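PDB 1OSD: hypothetical protein MerP from Cupriavidus metallidurans, which probably binds mercuric ions in the periplasm as part of bacterial mercury resistance, and is captured here in its oxidized form. Local coordinates for residues T4-V9 with Q42-F47; T20-I25 with K33-F38. One frame throughout, in Å; residues are numbered along the deposited sequence. Where two conformers were deposited one is given.

Contact 1 (T4-V9 with Q42-F47); sequences TVTLSV and QAVVTF
Two antiparallel strands of the ferredoxin-like beta-alpha-beta-beta-alpha-beta fold of heavy-metal-associated domains meet here, Thr4-Ser8 beside Gln42-Phe47, with Val5 facing Val45 and Leu7 facing Ala43 as hydrogen-bonded pairs. Val5 N gives its hydrogen to Val45 O (2.9 Å, 171° at the hydrogen) and Val45 N returns one to Val5 O at 2.8 Å. Leu7 N reaches Ala43 O at 2.7 Å, and Ala43 N binds Leu7 O at 2.9 Å. Val5, Leu7, Ala43 and Val45 turn to the helix-covered face, where Leu57 of helix 54-63 touches Val5 and Val45. Val5 CG1, held between the backbone N and carbonyl carbon (chi1 67°), meets the edge of the Phe47 ring at CE2, 3.7 Å away and near the ring plane. Thr4, Thr6, Gln42, Val44 and Thr46 occupy the other face. There Thr4 OG1 and Thr46 OG1 share a hydrogen bond of 2.7 Å, Thr4 CG2 rests against Val44 CG1 (3.7 Å), and Thr6 CG2 lies 3.7 Å from the amide NE2 of Gln42. The alternation implies a two-faced sheet: aliphatic and aromatic groups pack beneath the helices, while hydroxyls and an amide mix with methyls on the more solvent-accessible face.

Contact 2 (T20-I25 with K33-F38); sequences TVKKAI and KVDVTF
The helical segment Thr20-Ile25 runs nearly antiparallel to strand Lys33-Thr37, at 163° between their N-to-C directions, with the axes 8.2 Å apart at closest approach. Ile25 and Val34 make the tightest apolar contact: their side chains cross at about a right angle, and Ile25 CG2 meets Val34 CG2 at 3.5 Å. Toward the N-terminal end of the helical segment, Val36 CG1 approaches Lys22 CB at 4.0 Å and Val21 CG1 at 4.3 Å, so the base of the lysine chain joins the apolar packing. Lys22 CG stands anti to the backbone N (chi1 -178°), the chain draws steadily closer to Val34 O, CE at 3.0 Å, and a bend at chi4 (-22°, nearly eclipsed) sets NZ beside it. The modelled separation of Lys22 NZ and Val34 O, 2.4 Å, is very short for a hydrogen bond, and the placement of NZ is doubtful. Asp35 OD2, 4.3 Å from Lys22 NZ as modelled and beyond a salt bridge, may add some attraction. Helix 17-26 thus covers the edge strand 31-37 and reaches across to its neighbour 42-48, where Val45 touches both Ile25 and Val34; Ile25 also touches Leu57 and Thr61 of helix 54-63.

In the fold
Contact 1 joins two inner strands of the sheet mainly through backbone hydrogen bonds, whereas contact 2 lays a helix on the edge strand mainly through side chains and buries about half as much surface. Both are partly buried, each with one side in the core and another toward solvent. They meet along strand 42-48: Thr46 N lies 2.8 Å from Lys33 O and Thr37 N 2.8 Å from Gln42 O, probable hydrogen bonds, while Val45 CG1 packs on Ile25 CG2 at 3.7 Å. Val45 of contact 1 therefore packs against the apolar side of contact 2. Toward solvent their chemistry diverges, from paired threonine hydroxyls in contact 1 to a lysine beside an aspartate in contact 2.

Contact 1 (T4-V9 with Q42-F47)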
loop_
_atom_site.group_PDB
_atom_site.type_symbol
_atom_site.label_atom_id
_atom_site.label_comp_id
_atom_site.label_asym_id
_atom_site.label_seq_id
_atom_site.Cartn_x
_atom_site.Cartn_y
_atom_site.Cartn_z
ATOM N N THR A 4 -10.757 -3.053 -3.241
ATOM C CA THR A 4 -9.702 -2.352 -3.899
ATOM C C THR A 4 -9.608 -0.922 -3.363
ATOM O O THR A 4 -10.543 -0.151 -3.392
ATOM C CB THR A 4 -9.758 -2.448 -5.419
ATOM O OG1 THR A 4 -9.274 -3.749 -5.848
ATOM C CG2 THR A 4 -8.640 -1.656 -5.985
ATOM N N VAL A 5 -8.432 -0.580 -2.872
ATOM C CA VAL A 5 -8.157 0.736 -2.319
ATOM C C VAL A 5 -6.884 1.300 -2.935
ATOM O O VAL A 5 -5.921 0.580 -3.190
ATOM C CB VAL A 5 -8.054 0.666 -0.803
ATOM C CG1 VAL A 5 -6.827 -0.122 -0.344
ATOM C CG2 VAL A 5 -8.106 2.103 -0.153
ATOM N N THR A 6 -6.908 2.609 -3.191
ATOM C CA THR A 6 -5.782 3.379 -3.591
ATOM C C THR A 6 -5.222 4.224 -2.452
ATOM O O THR A 6 -5.905 5.052 -1.838
ATOM C CB THR A 6 -6.099 4.310 -4.807
ATOM O OG1 THR A 6 -6.513 3.529 -5.913
ATOM C CG2 THR A 6 -4.835 5.001 -5.279
ATOM N N LEU A 7 -3.902 4.133 -2.325
ATOM C CA LEU A 7 -3.207 4.784 -1.233
ATOM C C LEU A 7 -2.282 5.782 -1.795
ATOM O O LEU A 7 -1.608 5.563 -2.802
ATOM C CB LEU A 7 -2.458 3.793 -0.358
ATOM C CG LEU A 7 -3.203 2.644 0.315
ATOM C CD1 LEU A 7 -2.237 1.747 1.186
ATOM C CD2 LEU A 7 -4.447 3.164 1.131
ATOM N N SER A 8 -2.271 6.931 -1.141
ATOM C CA SER A 8 -1.320 7.994 -1.423
ATOM C C SER A 8 -0.105 7.804 -0.560
ATOM O O SER A 8 -0.237 7.759 0.655
ATOM C CB SER A 8 -1.952 9.378 -1.256
ATOM O OG SER A 8 -2.967 9.458 -2.224
ATOM N N VAL A 9 1.084 7.839 -1.172
ATOM C CA VAL A 9 2.322 7.610 -0.382
ATOM C C VAL A 9 3.331 8.743 -0.584
ATOM O O VAL A 9 4.211 8.618 -1.426
ATOM C CB VAL A 9 2.897 6.298 -0.704
ATOM C CG1 VAL A 9 3.947 5.939 0.280
ATOM C CG2 VAL A 9 1.779 5.243 -0.796
ATOM N N GLN A 42 1.555 6.533 -5.603
ATOM C CA GLN A 42 0.471 5.764 -5.117
ATOM C C GLN A 42 0.622 4.246 -5.193
ATOM O O GLN A 42 1.563 3.738 -5.853
ATOM C CB GLN A 42 -0.847 6.312 -5.624
ATOM C CG GLN A 42 -1.116 6.435 -7.065
ATOM C CD GLN A 42 -2.477 7.117 -7.387
ATOM O OE1 GLN A 42 -2.796 8.258 -6.924
ATOM N NE2 GLN A 42 -3.128 6.514 -8.249
ATOM N N ALA A 43 -0.167 3.541 -4.374
ATOM C CA ALA A 43 -0.272 2.047 -4.378
ATOM C C ALA A 43 -1.737 1.660 -4.387
ATOM O O ALA A 43 -2.526 2.208 -3.555
ATOM C CB ALA A 43 0.447 1.459 -3.139
ATOM N N VAL A 44 -2.130 0.739 -5.319
ATOM C CA VAL A 44 -3.486 0.230 -5.496
ATOM C C VAL A 44 -3.457 -1.233 -4.987
ATOM O O VAL A 44 -2.706 -2.089 -5.527
ATOM C CB VAL A 44 -3.989 0.205 -7.072
ATOM C CG1 VAL A 44 -5.425 -0.446 -7.231
ATOM C CG2 VAL A 44 -3.752 1.580 -7.890
ATOM N N VAL A 45 -4.230 -1.497 -3.922
ATOM C CA VAL A 45 -4.154 -2.749 -3.168
ATOM C C VAL A 45 -5.477 -3.398 -3.226
ATOM O O VAL A 45 -6.496 -2.791 -2.904
ATOM C CB VAL A 45 -3.847 -2.496 -1.687
ATOM C CG1 VAL A 45 -3.652 -3.826 -0.929
ATOM C CG2 VAL A 45 -2.708 -1.537 -1.507
ATOM N N THR A 46 -5.465 -4.641 -3.697
ATOM C CA THR A 46 -6.644 -5.514 -3.736
ATOM C C THR A 46 -6.473 -6.560 -2.590
ATOM O O THR A 46 -5.431 -7.205 -2.434
ATOM C CB THR A 46 -6.743 -6.248 -5.041
ATOM O OG1 THR A 46 -7.056 -5.343 -6.101
ATOM C CG2 THR A 46 -7.913 -7.260 -4.999
ATOM N N PHE A 47 -7.485 -6.632 -1.761
ATOM C CA PHE A 47 -7.336 -7.395 -0.537
ATOM C C PHE A 47 -8.690 -7.913 -0.038
ATOM O O PHE A 47 -9.811 -7.417 -0.431
ATOM C CB PHE A 47 -6.670 -6.511 0.555
ATOM C CG PHE A 47 -7.582 -5.416 1.091
ATOM C CD1 PHE A 47 -8.393 -5.653 2.194
ATOM C CD2 PHE A 47 -7.614 -4.108 0.498
ATOM C CE1 PHE A 47 -9.257 -4.647 2.722
ATOM C CE2 PHE A 47 -8.542 -3.112 0.983
ATOM C CZ PHE A 47 -9.348 -3.399 2.127
#

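Contact 2 (T20-I25 with K33-F38)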
loop_
_atom_site.group_PDB
_atom_site.type_symbol
_atom_site.label_atom_id
_atom_site.label_comp_id
_atom_site.label_asym_id
_atom_site.label_seq_id
_atom_site.Cartn_x
_atom_site.Cartn_y
_atom_site.Cartn_z
ATOM N N THR A 20 9.820 -0.926 -2.273
ATOM C CA THR A 20 9.858 -0.970 -0.855
ATOM C C THR A 20 8.430 -1.071 -0.375
ATOM O O THR A 20 8.133 -1.852 0.544
ATOM C CB THR A 20 10.603 0.219 -0.235
ATOM O OG1 THR A 20 12.017 0.173 -0.523
ATOM C CG2 THR A 20 10.499 0.147 1.347
ATOM N N VAL A 21 7.561 -0.294 -0.972
ATOM C CA VAL A 21 6.157 -0.136 -0.536
ATOM C C VAL A 21 5.371 -1.372 -0.934
ATOM O O VAL A 21 4.684 -1.959 -0.114
ATOM C CB VAL A 21 5.505 1.168 -1.034
ATOM C CG1 VAL A 21 3.813 1.127 -0.795
ATOM C CG2 VAL A 21 6.242 2.506 -0.484
ATOM N N LYS A 22 5.577 -1.826 -2.175
ATOM C CA LYS A 22 4.953 -2.923 -2.731
ATOM C C LYS A 22 5.265 -4.117 -1.816
ATOM O O LYS A 22 4.338 -4.802 -1.392
ATOM C CB LYS A 22 5.465 -3.170 -4.147
ATOM C CG LYS A 22 4.777 -4.394 -4.889
ATOM C CD LYS A 22 5.224 -4.376 -6.370
ATOM C CE LYS A 22 4.339 -4.951 -7.427
ATOM N NZ LYS A 22 3.291 -5.961 -7.035
ATOM N N LYS A 23 6.534 -4.402 -1.554
ATOM C CA LYS A 23 6.927 -5.500 -0.674
ATOM C C LYS A 23 6.212 -5.452 0.687
ATOM O O LYS A 23 5.557 -6.434 1.105
ATOM C CB LYS A 23 8.445 -5.523 -0.411
ATOM C CG LYS A 23 9.225 -5.890 -1.659
ATOM C CD LYS A 23 10.661 -6.437 -1.427
ATOM C CE LYS A 23 11.429 -6.620 -2.838
ATOM N NZ LYS A 23 12.911 -6.379 -2.724
ATOM N N ALA A 24 6.338 -4.295 1.366
ATOM C CA ALA A 24 5.641 -4.123 2.646
ATOM C C ALA A 24 4.170 -4.425 2.616
ATOM O O ALA A 24 3.667 -5.217 3.465
ATOM C CB ALA A 24 5.939 -2.715 3.270
ATOM N N ILE A 25 3.453 -4.049 1.566
ATOM C CA ILE A 25 2.018 -4.368 1.548
ATOM C C ILE A 25 1.733 -5.823 1.254
ATOM O O ILE A 25 0.886 -6.462 1.854
ATOM C CB ILE A 25 1.278 -3.393 0.592
ATOM C CG1 ILE A 25 1.504 -1.983 1.131
ATOM C CG2 ILE A 25 -0.249 -3.635 0.601
ATOM C CD1 ILE A 25 1.081 -0.891 0.183
ATOM N N LYS A 33 -3.034 -8.373 -4.442
ATOM C CA LYS A 33 -2.397 -7.655 -5.547
ATOM C C LYS A 33 -2.062 -6.258 -5.048
ATOM O O LYS A 33 -2.895 -5.631 -4.345
ATOM C CB LYS A 33 -3.341 -7.564 -6.751
ATOM C CG LYS A 33 -2.668 -7.223 -8.082
ATOM C CD LYS A 33 -3.724 -6.977 -9.197
ATOM C CE LYS A 33 -3.131 -6.365 -10.528
ATOM N NZ LYS A 33 -2.066 -7.169 -11.256
ATOM N N VAL A 34 -0.830 -5.851 -5.334
ATOM C CA VAL A 34 -0.339 -4.511 -5.135
ATOM C C VAL A 34 0.395 -3.975 -6.386
ATOM O O VAL A 34 1.366 -4.591 -6.931
ATOM C CB VAL A 34 0.547 -4.409 -3.970
ATOM C CG1 VAL A 34 0.921 -2.962 -3.757
ATOM C CG2 VAL A 34 -0.187 -4.839 -2.705
ATOM N N ASP A 35 -0.095 -2.842 -6.889
ATOM C CA ASP A 35 0.649 -2.158 -7.947
ATOM C C ASP A 35 0.955 -0.745 -7.487
ATOM O O ASP A 35 0.051 -0.012 -7.016
ATOM C CB ASP A 35 -0.204 -2.109 -9.189
ATOM C CG ASP A 35 -0.340 -3.472 -9.841
ATOM O OD1 ASP A 35 -1.438 -3.734 -10.356
ATOM O OD2 ASP A 35 0.601 -4.304 -9.915
ATOM N N VAL A 36 2.190 -0.337 -7.709
ATOM C CA VAL A 36 2.675 0.960 -7.248
ATOM C C VAL A 36 3.020 1.816 -8.423
ATOM O O VAL A 36 3.579 1.311 -9.395
ATOM C CB VAL A 36 3.878 0.844 -6.391
ATOM C CG1 VAL A 36 3.512 0.257 -5.041
ATOM C CG2 VAL A 36 4.983 -0.078 -7.135
ATOM N N THR A 37 2.856 3.102 -8.253
ATOM C CA THR A 37 3.188 4.114 -9.287
ATOM C C THR A 37 3.981 5.236 -8.736
ATOM O O THR A 37 3.550 5.998 -7.829
ATOM C CB THR A 37 1.919 4.620 -10.030
ATOM O OG1 THR A 37 1.286 3.475 -10.630
ATOM C CG2 THR A 37 2.338 5.533 -11.176
ATOM N N PHE A 38 5.211 5.309 -9.222
ATOM C CA PHE A 38 6.179 6.331 -8.730
ATOM C C PHE A 38 5.667 7.763 -9.049
ATOM O O PHE A 38 5.669 8.649 -8.185
ATOM C CB PHE A 38 7.638 6.078 -9.283
ATOM C CG PHE A 38 8.707 7.174 -8.892
ATOM C CD1 PHE A 38 8.946 8.272 -9.712
ATOM C CD2 PHE A 38 9.363 7.125 -7.635
ATOM C CE1 PHE A 38 9.881 9.311 -9.346
ATOM C CE2 PHE A 38 10.254 8.110 -7.230
ATOM C CZ PHE A 38 10.505 9.228 -8.070
#